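Local coordinates for spindle pole body-associated protein VIK1 (Candida glabrata, PDB 4GKP) that probably binds microtubules through a noncatalytic, kinesin motor-like C-terminal domain, as an associated partner of the kinesin Kar3, at residues A[63-68]-A[101-106]; A[71-76]-A[81-86]; A[75-80]-A[199-204]; A[246-251]-A[257-262]. All blocks are in the same frame, centred on the assembly; numbering follows the deposited sequence.

Contact 1. Residues A[63-68]-A[101-106]; sequences DLFKED and LAFFKN
Phe103, on helix 96-107, meets Phe65, in the short 3-10 turn ahead of helix 68-78, and this pair carries the whole contact. At the start of the segment Leu101 packs on Leu161 and Ile164 instead. Phe103 is turned the other way: its CG lies anti to the backbone N (chi1 175°), which sends the ring out from the helix toward the turn. Phe65 CB sits over one face of that ring, 4.1 Å from the centroid of the Phe103 ring, in a CH-pi contact, while Phe103 CE1 comes to within 3.5 Å of Phe65 O. The ring of Phe65 leads away, so the two rings, though tilted by only 24°, are slid apart and barely overlap, with the Phe65 and Phe103 centroids 5.8 Å from each other. Helices 68-78 and 96-107 belong to the kinesin-like motor homology domain, and the 3-10 turn lies just ahead of the first and packs on the second; Phe65 and Phe103 both also touch Ile73 of helix 68-78, and His70 meets the Phe103 ring edge-to-face. An Asx turn shapes the backbone under Phe65: Phe65 N donates to Asp63 OD1 at 2.9 Å, approaching from above the carboxylate plane. The next helix residue, Phe104, meets Phe188 and Phe190 of strand 183-192 edge-to-face.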
# COMPACT_ATOMS: atom_id res chain seq x y z
N ASP A 63 5.64 -13.41 -1.02
CA ASP A 63 5.76 -12.17 -1.76
C ASP A 63 4.40 -11.91 -2.35
O ASP A 63 3.97 -12.66 -3.22
CB ASP A 63 6.81 -12.34 -2.87
CG ASP A 63 6.99 -11.08 -3.74
OD1 ASP A 63 6.25 -10.09 -3.59
OD2 ASP A 63 7.89 -11.12 -4.59
N LEU A 64 3.72 -10.87 -1.88
CA LEU A 64 2.36 -10.55 -2.32
C LEU A 64 2.30 -10.09 -3.76
O LEU A 64 1.24 -10.07 -4.36
CB LEU A 64 1.75 -9.45 -1.44
CG LEU A 64 1.77 -9.67 0.07
CD1 LEU A 64 1.93 -8.35 0.81
CD2 LEU A 64 0.53 -10.43 0.51
N PHE A 65 3.45 -9.70 -4.31
CA PHE A 65 3.52 -9.16 -5.67
C PHE A 65 3.60 -10.26 -6.74
O PHE A 65 3.57 -9.97 -7.93
CB PHE A 65 4.63 -8.10 -5.77
CG PHE A 65 4.46 -6.97 -4.79
CD1 PHE A 65 3.45 -6.03 -4.96
CD2 PHE A 65 5.28 -6.86 -3.68
CE1 PHE A 65 3.27 -5.00 -4.05
CE2 PHE A 65 5.10 -5.83 -2.76
CZ PHE A 65 4.10 -4.89 -2.95
N LYS A 66 3.66 -11.51 -6.30
CA LYS A 66 3.58 -12.66 -7.20
C LYS A 66 2.16 -13.21 -7.24
O LYS A 66 1.90 -14.22 -7.90
CB LYS A 66 4.57 -13.77 -6.78
CG LYS A 66 6.05 -13.41 -6.90
CD LYS A 66 6.95 -14.57 -6.45
N GLU A 67 1.24 -12.55 -6.54
CA GLU A 67 -0.17 -12.97 -6.50
C GLU A 67 -1.07 -11.96 -7.26
O GLU A 67 -0.69 -11.50 -8.34
CB GLU A 67 -0.63 -13.19 -5.06
N ASP A 68 -2.24 -11.62 -6.70
CA ASP A 68 -3.21 -10.72 -7.36
C ASP A 68 -2.72 -9.27 -7.61
O ASP A 68 -3.19 -8.59 -8.56
CB ASP A 68 -4.54 -10.70 -6.60
CG ASP A 68 -5.51 -11.80 -7.04
OD1 ASP A 68 -5.04 -12.86 -7.48
OD2 ASP A 68 -6.75 -11.61 -6.94
N LEU A 101 10.14 -2.92 -4.22
CA LEU A 101 11.33 -2.52 -4.98
C LEU A 101 11.82 -3.65 -5.88
O LEU A 101 12.07 -3.42 -7.06
CB LEU A 101 12.47 -2.03 -4.06
CG LEU A 101 12.19 -0.78 -3.22
CD1 LEU A 101 13.42 -0.34 -2.43
CD2 LEU A 101 11.65 0.36 -4.06
N ALA A 102 11.93 -4.86 -5.33
CA ALA A 102 12.43 -6.02 -6.09
C ALA A 102 11.50 -6.37 -7.26
O ALA A 102 11.95 -6.65 -8.37
CB ALA A 102 12.62 -7.21 -5.15
N PHE A 103 10.20 -6.32 -7.00
CA PHE A 103 9.20 -6.54 -8.05
C PHE A 103 9.36 -5.58 -9.24
O PHE A 103 9.27 -6.00 -10.39
CB PHE A 103 7.77 -6.48 -7.46
CG PHE A 103 6.68 -6.58 -8.50
CD1 PHE A 103 6.38 -7.79 -9.13
CD2 PHE A 103 5.94 -5.46 -8.85
CE1 PHE A 103 5.38 -7.87 -10.08
CE2 PHE A 103 4.94 -5.53 -9.80
CZ PHE A 103 4.66 -6.74 -10.42
N PHE A 104 9.58 -4.29 -8.98
CA PHE A 104 9.75 -3.33 -10.09
C PHE A 104 11.05 -3.54 -10.84
O PHE A 104 11.09 -3.41 -12.08
CB PHE A 104 9.66 -1.87 -9.63
CG PHE A 104 8.32 -1.46 -9.11
CD1 PHE A 104 7.16 -2.08 -9.55
CD2 PHE A 104 8.21 -0.43 -8.19
CE1 PHE A 104 5.92 -1.68 -9.09
CE2 PHE A 104 6.96 -0.02 -7.72
CZ PHE A 104 5.81 -0.66 -8.17
N LYS A 105 12.12 -3.85 -10.09
CA LYS A 105 13.41 -4.25 -10.68
C LYS A 105 13.25 -5.40 -11.65
O LYS A 105 13.77 -5.35 -12.76
CB LYS A 105 14.45 -4.63 -9.62
CG LYS A 105 15.71 -5.26 -10.20
CD LYS A 105 16.73 -5.65 -9.14
CE LYS A 105 17.92 -4.70 -9.11
N ASN A 106 12.50 -6.43 -11.26
CA ASN A 106 12.39 -7.63 -12.09
C ASN A 106 11.41 -7.54 -13.25
O ASN A 106 11.45 -8.39 -14.12
CB ASN A 106 12.07 -8.86 -11.23
CG ASN A 106 13.13 -9.14 -10.17
OD1 ASN A 106 14.33 -9.14 -10.46
ND2 ASN A 106 12.69 -9.37 -8.94

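Contact 2. Residues A[71-76]-A[81-86]; sequences VYIDFC and ENFNLF
Two hydrogen bonds tie residues 71-76 to residues 81-86, one at each end of the contact. The phenol of Tyr72 donates from OH to Asn84 O at 2.8 Å, in the carbonyl plane and with a C=O...donor angle of 148°, so a strand carbonyl is gripped by a side chain of the helix. At the other end Glu81 N donates to Cys76 O (2.9 Å, nearly straight at 167°), fixing the chain as it turns from helix into strand; the carboxylate of Glu81 is engaged by Arg79 and Lys243.

Helix 68-78 runs antiparallel to strand 83-88, as expected for the helix of a beta-alpha-beta crossover that enters the central sheet of a kinesin-like, P-loop NTPase-related fold. Phe83 points from the strand toward the helix, against Tyr72, Ile73 and Cys76.

The ring makes three kinds of contact. Cys76 CB lies over one face, 3.6 Å from the centroid of the Phe83 ring, in a CH-pi contact, and Cys76 SG approaches the same ring obliquely, a sulfur-aromatic contact. An offset edge-to-face pair joins the ring to Tyr72, the edge of Phe83 pointing toward the tyrosine face with the planes at 80°. Phe83 reaches this place with CG set between its backbone N and carbonyl carbon. Of the purely apolar contacts, Ile73 crosses the far end of the phenylalanine at about a right angle, its CG1 4.0 Å from Phe83 CE2, and beyond the two segments Phe203 and Leu77 also touch Phe83.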
# COMPACT_ATOMS: atom_id res chain seq x y z
N VAL A 71 -1.20 -8.44 -11.05
CA VAL A 71 -2.19 -8.25 -12.11
C VAL A 71 -2.77 -6.84 -11.99
O VAL A 71 -2.87 -6.12 -12.98
CB VAL A 71 -3.30 -9.35 -12.04
CG1 VAL A 71 -4.37 -9.14 -13.10
CG2 VAL A 71 -2.66 -10.71 -12.18
N TYR A 72 -3.11 -6.47 -10.77
CA TYR A 72 -3.57 -5.13 -10.47
C TYR A 72 -2.58 -4.08 -10.97
O TYR A 72 -2.95 -3.21 -11.74
CB TYR A 72 -3.78 -5.01 -8.96
CG TYR A 72 -4.01 -3.61 -8.49
CD1 TYR A 72 -5.14 -2.90 -8.88
CD2 TYR A 72 -3.08 -2.98 -7.65
CE1 TYR A 72 -5.36 -1.61 -8.43
CE2 TYR A 72 -3.30 -1.70 -7.20
CZ TYR A 72 -4.44 -1.01 -7.59
OH TYR A 72 -4.65 0.28 -7.15
N ILE A 73 -1.32 -4.18 -10.54
CA ILE A 73 -0.26 -3.24 -10.92
C ILE A 73 -0.08 -3.16 -12.43
O ILE A 73 -0.08 -2.07 -13.02
CB ILE A 73 1.09 -3.61 -10.27
CG1 ILE A 73 1.02 -3.41 -8.75
CG2 ILE A 73 2.23 -2.81 -10.89
CD1 ILE A 73 2.30 -3.71 -7.99
N ASP A 74 0.09 -4.32 -13.04
CA ASP A 74 0.26 -4.43 -14.47
C ASP A 74 -0.89 -3.80 -15.26
O ASP A 74 -0.68 -3.20 -16.31
CB ASP A 74 0.39 -5.90 -14.83
CG ASP A 74 1.29 -6.12 -16.00
OD1 ASP A 74 2.52 -6.01 -15.83
OD2 ASP A 74 0.76 -6.37 -17.10
N PHE A 75 -2.12 -3.93 -14.75
CA PHE A 75 -3.30 -3.45 -15.46
C PHE A 75 -3.34 -1.91 -15.42
O PHE A 75 -3.57 -1.27 -16.44
CB PHE A 75 -4.60 -4.08 -14.89
CG PHE A 75 -5.82 -3.90 -15.77
CD1 PHE A 75 -5.99 -4.66 -16.93
CD2 PHE A 75 -6.81 -2.97 -15.44
CE1 PHE A 75 -7.10 -4.49 -17.76
CE2 PHE A 75 -7.93 -2.80 -16.26
CZ PHE A 75 -8.08 -3.56 -17.42
N CYS A 76 -3.09 -1.33 -14.24
CA CYS A 76 -3.04 0.14 -14.11
C CYS A 76 -1.96 0.77 -15.02
O CYS A 76 -2.21 1.76 -15.72
CB CYS A 76 -2.84 0.56 -12.66
SG CYS A 76 -4.20 0.13 -11.54
N GLU A 81 -3.24 4.52 -15.76
CA GLU A 81 -4.09 5.11 -14.75
C GLU A 81 -3.26 5.26 -13.49
O GLU A 81 -2.54 4.33 -13.10
CB GLU A 81 -5.28 4.20 -14.43
CG GLU A 81 -6.22 3.92 -15.59
CD GLU A 81 -7.36 3.00 -15.19
OE1 GLU A 81 -7.10 1.88 -14.69
OE2 GLU A 81 -8.54 3.39 -15.39
N ASN A 82 -3.37 6.42 -12.84
CA ASN A 82 -2.70 6.67 -11.59
C ASN A 82 -3.27 5.75 -10.52
O ASN A 82 -4.50 5.51 -10.48
CB ASN A 82 -2.85 8.14 -11.18
CG ASN A 82 -2.14 9.08 -12.14
OD1 ASN A 82 -1.18 8.71 -12.81
ND2 ASN A 82 -2.61 10.29 -12.21
N PHE A 83 -2.42 5.23 -9.66
CA PHE A 83 -2.90 4.21 -8.72
C PHE A 83 -2.11 4.15 -7.44
O PHE A 83 -1.08 4.82 -7.29
CB PHE A 83 -3.03 2.81 -9.39
CG PHE A 83 -1.72 2.17 -9.76
CD1 PHE A 83 -0.88 2.76 -10.70
CD2 PHE A 83 -1.35 0.96 -9.20
CE1 PHE A 83 0.32 2.16 -11.05
CE2 PHE A 83 -0.16 0.34 -9.55
CZ PHE A 83 0.69 0.94 -10.48
N ASN A 84 -2.62 3.34 -6.52
CA ASN A 84 -2.02 3.23 -5.20
C ASN A 84 -2.14 1.82 -4.62
O ASN A 84 -2.93 0.99 -5.10
CB ASN A 84 -2.63 4.27 -4.26
CG ASN A 84 -4.06 3.93 -3.86
OD1 ASN A 84 -4.30 2.90 -3.24
ND2 ASN A 84 -5.00 4.80 -4.21
N LEU A 85 -1.34 1.56 -3.59
CA LEU A 85 -1.51 0.39 -2.74
C LEU A 85 -1.33 0.88 -1.32
O LEU A 85 -0.35 1.56 -1.04
CB LEU A 85 -0.49 -0.71 -3.07
CG LEU A 85 -0.45 -1.94 -2.13
CD1 LEU A 85 -1.74 -2.76 -2.18
CD2 LEU A 85 0.76 -2.82 -2.41
N PHE A 86 -2.27 0.53 -0.44
CA PHE A 86 -2.13 0.80 0.99
C PHE A 86 -1.75 -0.45 1.73
O PHE A 86 -2.36 -1.49 1.54
CB PHE A 86 -3.43 1.27 1.59
CG PHE A 86 -3.77 2.69 1.30
CD1 PHE A 86 -4.32 3.05 0.08
CD2 PHE A 86 -3.58 3.67 2.29
CE1 PHE A 86 -4.65 4.37 -0.18
CE2 PHE A 86 -3.90 4.99 2.04
CZ PHE A 86 -4.44 5.34 0.80

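Contact 3. Residues A[75-80]-A[199-204]; sequences FCLKRR and IPIDFY
Ile201 of strand 201-208 pushes its side chain against the closing turn of helix 68-78, with Arg80 and Leu77 as its partners. The tip, CD1, does most of the touching: it lies 3.5 Å from Leu77 O and 3.7 Å from Arg80 CA. With CG1 beside its own backbone N, the isoleucine leaves its other branch, CG2, facing the carbonyl carbon of Arg80 at 4.1 Å from Arg80 C. Arg80 crosses the isoleucine at about a right angle, contributing its aliphatic part, with CG 4.1 Å from Ile201 CD1. From there the chain runs extended to NE, and the guanidinium group forms a salt bridge with Asp195. Leu77 adds a looser apolar contact, CD2 to Ile201 CD1 at 4.3 Å, and also reaches Phe190. The same Leu77 O that Ile201 covers accepts the 2.9 Å bond from Arg80 N, so the methyl group sits on a carbonyl already engaged by the backbone. Arg80 takes positive phi and closes the helix in a Schellman motif, here packed against a side chain of strand 201-208 in the central sheet of the kinesin-like domain.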
# COMPACT_ATOMS: atom_id res chain seq x y z
N PHE A 75 -2.12 -3.93 -14.75
CA PHE A 75 -3.30 -3.45 -15.46
C PHE A 75 -3.34 -1.91 -15.42
O PHE A 75 -3.57 -1.27 -16.44
CB PHE A 75 -4.60 -4.08 -14.89
CG PHE A 75 -5.82 -3.90 -15.77
CD1 PHE A 75 -5.99 -4.66 -16.93
CD2 PHE A 75 -6.81 -2.97 -15.44
CE1 PHE A 75 -7.10 -4.49 -17.76
CE2 PHE A 75 -7.93 -2.80 -16.26
CZ PHE A 75 -8.08 -3.56 -17.42
N CYS A 76 -3.09 -1.33 -14.24
CA CYS A 76 -3.04 0.14 -14.11
C CYS A 76 -1.96 0.77 -15.02
O CYS A 76 -2.21 1.76 -15.72
CB CYS A 76 -2.84 0.56 -12.66
SG CYS A 76 -4.20 0.13 -11.54
N LEU A 77 -0.78 0.15 -15.03
CA LEU A 77 0.33 0.61 -15.89
C LEU A 77 -0.03 0.60 -17.37
O LEU A 77 0.08 1.63 -18.05
CB LEU A 77 1.62 -0.17 -15.60
CG LEU A 77 2.24 0.08 -14.21
CD1 LEU A 77 3.38 -0.89 -13.96
CD2 LEU A 77 2.69 1.53 -14.02
N LYS A 78 -0.49 -0.55 -17.85
CA LYS A 78 -0.92 -0.67 -19.25
C LYS A 78 -2.04 0.29 -19.61
O LYS A 78 -2.03 0.87 -20.69
CB LYS A 78 -1.30 -2.11 -19.59
CG LYS A 78 -0.09 -3.01 -19.42
CD LYS A 78 -0.17 -4.30 -20.18
CE LYS A 78 1.25 -4.80 -20.42
NZ LYS A 78 1.31 -6.24 -20.09
N ARG A 79 -2.98 0.48 -18.70
CA ARG A 79 -4.01 1.49 -18.88
C ARG A 79 -3.60 2.92 -18.53
O ARG A 79 -4.43 3.81 -18.65
CB ARG A 79 -5.24 1.14 -18.05
CG ARG A 79 -6.20 0.21 -18.75
CD ARG A 79 -7.36 -0.15 -17.85
NE ARG A 79 -8.19 0.99 -17.50
CZ ARG A 79 -9.05 1.59 -18.32
NH1 ARG A 79 -9.21 1.19 -19.59
NH2 ARG A 79 -9.75 2.61 -17.88
N ARG A 80 -2.35 3.15 -18.12
CA ARG A 80 -1.88 4.51 -17.78
C ARG A 80 -2.74 5.25 -16.75
O ARG A 80 -2.96 6.45 -16.85
CB ARG A 80 -1.73 5.37 -19.04
CG ARG A 80 -0.88 4.73 -20.12
CD ARG A 80 -1.06 5.49 -21.43
NE ARG A 80 -0.12 5.06 -22.46
CZ ARG A 80 1.20 5.24 -22.43
NH1 ARG A 80 1.79 5.83 -21.39
NH2 ARG A 80 1.95 4.81 -23.45
N ILE A 199 3.80 11.26 -20.15
CA ILE A 199 3.17 11.72 -18.93
C ILE A 199 3.41 10.64 -17.87
O ILE A 199 3.09 9.48 -18.11
CB ILE A 199 1.66 11.99 -19.12
CG1 ILE A 199 1.45 13.16 -20.10
CG2 ILE A 199 1.01 12.35 -17.79
N PRO A 200 4.03 11.01 -16.73
CA PRO A 200 4.31 9.93 -15.76
C PRO A 200 3.03 9.32 -15.26
O PRO A 200 2.03 10.02 -15.10
CB PRO A 200 5.07 10.63 -14.63
CG PRO A 200 4.80 12.11 -14.80
CD PRO A 200 4.41 12.36 -16.23
N ILE A 201 3.02 8.00 -15.06
CA ILE A 201 1.94 7.37 -14.32
C ILE A 201 2.37 7.32 -12.86
O ILE A 201 3.44 6.78 -12.54
CB ILE A 201 1.69 5.93 -14.81
CG1 ILE A 201 1.62 5.89 -16.35
CG2 ILE A 201 0.43 5.38 -14.14
CD1 ILE A 201 1.76 4.51 -16.95
N ASP A 202 1.56 7.91 -11.98
CA ASP A 202 1.90 7.93 -10.55
C ASP A 202 1.40 6.69 -9.80
O ASP A 202 0.22 6.28 -9.92
CB ASP A 202 1.34 9.19 -9.89
CG ASP A 202 1.77 10.45 -10.60
OD1 ASP A 202 2.94 10.55 -10.97
OD2 ASP A 202 0.94 11.35 -10.80
N PHE A 203 2.29 6.10 -9.02
CA PHE A 203 1.91 5.02 -8.14
C PHE A 203 2.27 5.44 -6.73
O PHE A 203 3.41 5.86 -6.49
CB PHE A 203 2.62 3.71 -8.52
CG PHE A 203 2.50 2.61 -7.47
CD1 PHE A 203 1.27 2.03 -7.17
CD2 PHE A 203 3.64 2.12 -6.82
CE1 PHE A 203 1.16 1.02 -6.22
CE2 PHE A 203 3.53 1.10 -5.86
CZ PHE A 203 2.28 0.55 -5.56
N TYR A 204 1.31 5.35 -5.81
CA TYR A 204 1.53 5.68 -4.39
C TYR A 204 1.48 4.42 -3.54
O TYR A 204 0.50 3.66 -3.60
CB TYR A 204 0.50 6.68 -3.86
CG TYR A 204 0.44 7.94 -4.66
CD1 TYR A 204 1.30 9.00 -4.38
CD2 TYR A 204 -0.44 8.07 -5.74
CE1 TYR A 204 1.27 10.17 -5.13
CE2 TYR A 204 -0.49 9.23 -6.49
CZ TYR A 204 0.37 10.28 -6.18
OH TYR A 204 0.34 11.42 -6.91

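Contact 4. Residues A[246-251]-A[257-262]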
# COMPACT_ATOMS: atom_id res chain seq x y z
N PHE A 246 -5.82 -2.27 -1.15
CA PHE A 246 -5.50 -2.34 0.25
C PHE A 246 -5.03 -3.73 0.66
O PHE A 246 -5.64 -4.75 0.29
CB PHE A 246 -6.72 -1.95 1.09
CG PHE A 246 -7.28 -0.58 0.77
CD1 PHE A 246 -6.76 0.56 1.38
CD2 PHE A 246 -8.34 -0.44 -0.13
CE1 PHE A 246 -7.29 1.81 1.10
CE2 PHE A 246 -8.86 0.82 -0.42
CZ PHE A 246 -8.33 1.94 0.20
N VAL A 247 -3.95 -3.79 1.42
CA VAL A 247 -3.56 -5.03 2.06
C VAL A 247 -3.59 -4.82 3.58
O VAL A 247 -3.04 -3.84 4.09
CB VAL A 247 -2.20 -5.57 1.53
CG1 VAL A 247 -1.13 -4.50 1.61
CG2 VAL A 247 -1.74 -6.77 2.33
N PHE A 248 -4.27 -5.72 4.27
CA PHE A 248 -4.40 -5.66 5.73
C PHE A 248 -3.70 -6.84 6.38
O PHE A 248 -3.98 -7.99 6.06
CB PHE A 248 -5.87 -5.66 6.15
CG PHE A 248 -6.67 -4.55 5.54
CD1 PHE A 248 -6.82 -3.33 6.20
CD2 PHE A 248 -7.32 -4.74 4.31
CE1 PHE A 248 -7.58 -2.31 5.64
CE2 PHE A 248 -8.08 -3.73 3.75
CZ PHE A 248 -8.20 -2.51 4.40
N GLN A 249 -2.77 -6.54 7.26
CA GLN A 249 -2.03 -7.55 8.02
C GLN A 249 -2.95 -8.07 9.15
O GLN A 249 -3.32 -7.31 10.06
CB GLN A 249 -0.75 -6.91 8.57
CG GLN A 249 0.02 -7.72 9.59
CD GLN A 249 1.36 -8.21 9.08
OE1 GLN A 249 1.65 -8.17 7.89
NE2 GLN A 249 2.19 -8.69 10.00
N ILE A 250 -3.35 -9.33 9.05
CA ILE A 250 -4.20 -9.96 10.07
C ILE A 250 -3.40 -11.01 10.84
O ILE A 250 -3.13 -12.10 10.33
CB ILE A 250 -5.53 -10.50 9.49
CG1 ILE A 250 -6.53 -9.37 9.32
CG2 ILE A 250 -6.19 -11.47 10.44
CD1 ILE A 250 -6.60 -8.80 7.94
N ASP A 251 -2.98 -10.64 12.05
CA ASP A 251 -2.13 -11.49 12.88
C ASP A 251 -2.44 -11.44 14.37
O ASP A 251 -3.60 -11.36 14.78
CB ASP A 251 -0.64 -11.18 12.61
CG ASP A 251 -0.23 -9.79 13.06
OD1 ASP A 251 -1.09 -8.99 13.49
OD2 ASP A 251 0.99 -9.51 12.97
N TYR A 257 -8.81 -6.38 15.39
CA TYR A 257 -10.25 -6.08 15.32
C TYR A 257 -10.52 -4.69 14.71
O TYR A 257 -11.46 -4.52 13.93
CB TYR A 257 -10.93 -6.25 16.72
CG TYR A 257 -10.56 -7.59 17.37
CD1 TYR A 257 -11.14 -8.79 16.94
CD2 TYR A 257 -9.59 -7.66 18.37
CE1 TYR A 257 -10.78 -10.01 17.50
CE2 TYR A 257 -9.22 -8.87 18.94
CZ TYR A 257 -9.82 -10.04 18.50
OH TYR A 257 -9.45 -11.25 19.06
N ASP A 258 -9.68 -3.72 15.06
CA ASP A 258 -9.79 -2.37 14.50
C ASP A 258 -9.31 -2.33 13.05
O ASP A 258 -9.88 -1.62 12.21
CB ASP A 258 -9.01 -1.36 15.35
CG ASP A 258 -9.69 -1.09 16.68
OD1 ASP A 258 -10.84 -0.61 16.69
OD2 ASP A 258 -9.07 -1.34 17.73
N ILE A 259 -8.27 -3.09 12.75
CA ILE A 259 -7.83 -3.25 11.36
C ILE A 259 -8.99 -3.80 10.52
O ILE A 259 -9.33 -3.23 9.48
CB ILE A 259 -6.58 -4.15 11.24
CG1 ILE A 259 -5.37 -3.42 11.85
CG2 ILE A 259 -6.38 -4.55 9.78
CD1 ILE A 259 -4.15 -4.29 12.12
N LEU A 260 -9.61 -4.88 11.00
CA LEU A 260 -10.80 -5.44 10.36
C LEU A 260 -11.91 -4.40 10.20
O LEU A 260 -12.44 -4.22 9.10
CB LEU A 260 -11.32 -6.68 11.09
CG LEU A 260 -10.45 -7.93 11.03
CD1 LEU A 260 -11.05 -9.02 11.91
CD2 LEU A 260 -10.31 -8.44 9.61
N LYS A 261 -12.26 -3.72 11.29
CA LYS A 261 -13.31 -2.69 11.22
C LYS A 261 -12.96 -1.66 10.15
O LYS A 261 -13.77 -1.34 9.28
CB LYS A 261 -13.55 -2.02 12.59
N LEU A 262 -11.72 -1.18 10.21
CA LEU A 262 -11.19 -0.26 9.20
C LEU A 262 -11.38 -0.74 7.75
O LEU A 262 -11.75 0.06 6.88
CB LEU A 262 -9.71 0.01 9.48
CG LEU A 262 -8.97 1.07 8.70
CD1 LEU A 262 -9.66 2.43 8.83
CD2 LEU A 262 -7.55 1.13 9.21
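As in kinesin motor domains, where the last strand of the central sheet leads into a C-terminal helix, strand 246-250 turns back into helix 256-266, and Phe248 and Ile250 of the strand pack on Ile259 and Leu260 of the helix. The axes of the two segments lie at 157° and 8.8 Å apart at closest approach, so the helix runs back antiparallel across one face of the sheet. No hydrogen bond spans the two segments; the contact is apolar. Ile259 stands at its middle and uses both branches. CG2, anti to the backbone N, faces the strand and lies 3.8 Å from both Phe248 CB and Phe248 CD1, the methyl coming at the ring obliquely. Its other arm extends further along the strand, bringing Ile259 CD1 to 3.7 Å from Gln249 O. The side chains of Phe248 and Ile259 slide past each other in opposite directions, and Phe248 goes on to touch Ser263 and Leu266 of the same helix. Tyr214 of helix 214-219 also packs on Ile259. At the end of the strand, Ile250 is crossed by Leu260 at about a right angle. Although the CB of Leu260 points away from the strand, its branch curls back, placing CD2 3.9 Å from Ile250 CG1 and 4.1 Å from Ile250 CD1.

In the fold
From the N terminus, the 3-10 turn at 63-68 opens contact 1, which closes when helix 96-107 returns to it. Within that loop lies contact 2, closing the short turn from helix 68-78 into strand 83-88. Contact 3 starts from the end of the same helix but closes only at strand 201-208, so it crosses contact 1 along the chain; Phe104 meets Phe203 between them. Strands 83-88 and 201-208 are hydrogen-bonded neighbours. Contact 4 follows in series, closing the short connection between strand 246-250 and helix 256-266; its strand pairs with 83-88 through Phe86 and Val247. Contacts 2 and 4 thus set helices 68-78 and 256-266 on opposite faces of one sheet.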